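Local coordinates for protein oxidoreductase, zinc-binding dehydrogenase family (Myxococcus xanthus, PDB 5K1S) that is a zinc-containing medium-chain reductase involved in the alternative de novo biosynthesis of isovaleryl coenzyme A, at residues Gly98-Thr103 with Leu156-Ala161. Residues are numbered along the deposited sequence; the frame is centred on the assembly and turned at random.
Sequences GDRAAT and LPWNEA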
loop_
_atom_site.group_PDB
_atom_site.type_symbol
_atom_site.label_atom_id
_atom_site.label_comp_id
_atom_site.label_asym_id
_atom_site.label_seq_id
_atom_site.Cartn_x
_atom_site.Cartn_y
_atom_site.Cartn_z
ATOM N N GLY A 98 35.699 9.295 20.105
ATOM C CA GLY A 98 34.886 9.697 21.229
ATOM C C GLY A 98 33.411 9.852 20.928
ATOM O O GLY A 98 32.611 9.931 21.868
ATOM N N ASP A 99 33.023 9.901 19.655
ATOM C CA ASP A 99 31.617 10.035 19.306
ATOM C C ASP A 99 30.848 8.771 19.676
ATOM O O ASP A 99 31.400 7.669 19.730
ATOM C CB ASP A 99 31.462 10.324 17.812
ATOM C CG ASP A 99 31.980 11.699 17.423
ATOM O OD1 ASP A 99 31.971 12.608 18.279
ATOM O OD2 ASP A 99 32.394 11.870 16.257
ATOM N N ARG A 100 29.552 8.944 19.929
ATOM C CA ARG A 100 28.668 7.866 20.355
ATOM C C ARG A 100 27.768 7.486 19.187
ATOM O O ARG A 100 27.025 8.331 18.675
ATOM C CB ARG A 100 27.838 8.297 21.562
ATOM C CG ARG A 100 28.665 8.835 22.720
ATOM C CD ARG A 100 27.798 9.592 23.714
ATOM N NE ARG A 100 26.709 8.767 24.231
ATOM C CZ ARG A 100 26.812 7.950 25.275
ATOM N NH1 ARG A 100 27.960 7.837 25.931
ATOM N NH2 ARG A 100 25.761 7.242 25.666
ATOM N N ALA A 101 27.825 6.220 18.774
ATOM C CA ALA A 101 27.154 5.777 17.561
ATOM C C ALA A 101 26.328 4.524 17.822
ATOM O O ALA A 101 26.537 3.802 18.800
ATOM C CB ALA A 101 28.163 5.502 16.438
ATOM N N ALA A 102 25.381 4.276 16.917
ATOM C CA ALA A 102 24.571 3.065 16.933
ATOM C C ALA A 102 24.340 2.621 15.496
ATOM O O ALA A 102 23.984 3.440 14.644
ATOM C CB ALA A 102 23.230 3.294 17.638
ATOM N N THR A 103 24.538 1.333 15.233
ATOM C CA THR A 103 24.481 0.817 13.873
ATOM C C THR A 103 23.041 0.653 13.400
ATOM O O THR A 103 22.134 0.353 14.181
ATOM C CB THR A 103 25.196 -0.531 13.778
ATOM O OG1 THR A 103 24.597 -1.456 14.695
ATOM C CG2 THR A 103 26.681 -0.385 14.097
ATOM N N LEU A 156 21.839 9.165 26.839
ATOM C CA LEU A 156 21.194 7.879 26.615
ATOM C C LEU A 156 22.154 6.750 26.960
ATOM O O LEU A 156 23.216 6.648 26.328
ATOM C CB LEU A 156 20.736 7.764 25.161
ATOM C CG LEU A 156 19.858 6.566 24.794
ATOM C CD1 LEU A 156 18.556 6.573 25.573
ATOM C CD2 LEU A 156 19.575 6.571 23.302
ATOM N N PRO A 157 21.846 5.887 27.927
ATOM C CA PRO A 157 22.749 4.770 28.226
ATOM C C PRO A 157 22.844 3.794 27.064
ATOM O O PRO A 157 21.984 3.739 26.181
ATOM C CB PRO A 157 22.112 4.112 29.455
ATOM C CG PRO A 157 20.686 4.524 29.414
ATOM C CD PRO A 157 20.677 5.898 28.823
ATOM N N TRP A 158 23.919 3.003 27.083
ATOM C CA TRP A 158 24.205 2.104 25.969
ATOM C C TRP A 158 23.111 1.056 25.803
ATOM O O TRP A 158 22.651 0.796 24.685
ATOM C CB TRP A 158 25.564 1.431 26.176
ATOM C CG TRP A 158 26.718 2.383 26.165
ATOM C CD1 TRP A 158 27.534 2.696 27.215
ATOM C CD2 TRP A 158 27.187 3.151 25.051
ATOM N NE1 TRP A 158 28.482 3.607 26.821
ATOM C CE2 TRP A 158 28.291 3.905 25.498
ATOM C CE3 TRP A 158 26.781 3.273 23.719
ATOM C CZ2 TRP A 158 28.993 4.769 24.662
ATOM C CZ3 TRP A 158 27.479 4.132 22.889
ATOM C CH2 TRP A 158 28.573 4.869 23.365
ATOM N N ASN A 159 22.686 0.434 26.904
ATOM C CA ASN A 159 21.721 -0.657 26.811
ATOM C C ASN A 159 20.436 -0.200 26.131
ATOM O O ASN A 159 19.933 -0.863 25.217
ATOM C CB ASN A 159 21.427 -1.220 28.201
ATOM C CG ASN A 159 22.640 -1.872 28.832
ATOM O OD1 ASN A 159 23.629 -2.159 28.156
ATOM N ND2 ASN A 159 22.566 -2.119 30.136
ATOM N N GLU A 160 19.884 0.933 26.572
ATOM C CA GLU A 160 18.681 1.461 25.936
ATOM C C GLU A 160 18.940 1.808 24.477
ATOM O O GLU A 160 18.064 1.629 23.623
ATOM C CB GLU A 160 18.181 2.691 26.691
ATOM C CG GLU A 160 17.283 2.377 27.873
ATOM C CD GLU A 160 16.693 3.628 28.495
ATOM O OE1 GLU A 160 17.438 4.617 28.660
ATOM O OE2 GLU A 160 15.483 3.626 28.806
ATOM N N ALA A 161 20.141 2.304 24.170
ATOM C CA ALA A 161 20.453 2.715 22.806
ATOM C C ALA A 161 20.631 1.518 21.880
ATOM O O ALA A 161 20.325 1.611 20.686
ATOM C CB ALA A 161 21.712 3.580 22.794
#
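Arg-100, in extended conformation on strand 100-103, reaches Trp-158 at the start of the short helix 158-161, whose first turn is closed by Ala-161 N bonding to Pro-157 O at 3.1 Å. The guanidinium lies over one face of the indole, with planes 28° apart. A cation-pi contact follows from Arg-100 CZ standing 4.2 Å from the centroid of the Trp-158 six-membered ring and 23° off its normal. The closest approach in this stack is Arg-100 NH1 to Trp-158 CZ2, 3.5 Å. The bend at chi3 (57°) turns the guanidinium back toward the indole face, while CB and CG pass beside the CH2 corner (Arg-100 CB to Trp-158 CH2, 3.9 Å). At the guanidinium edge, in its plane, Arg-100 NH2 comes within 2.7 Å of Leu-156 O. The indole edge faces the strand backbone, with Trp-158 CZ3 4.2 Å from Ala-101 O. An alanine in place of Arg-100 would probably leave this face of Trp-158 without its cationic cover and open a gap between strand and helix. Trp-158 also stacks with His-52 and touches Ala-82 of strand 80-88, while Arg-100 NE makes weak hydrogen bonds to Val-152 O and Pro-153 O. This packing, away from the zinc sites, joins the N-terminal end of helix 158-161 to the mixed sheet of the medium-chain reductase GroES-like domain, where strand 100-103 pairs antiparallel with 80-88 and 149-151, and Leu-156 packs on helix 311-323.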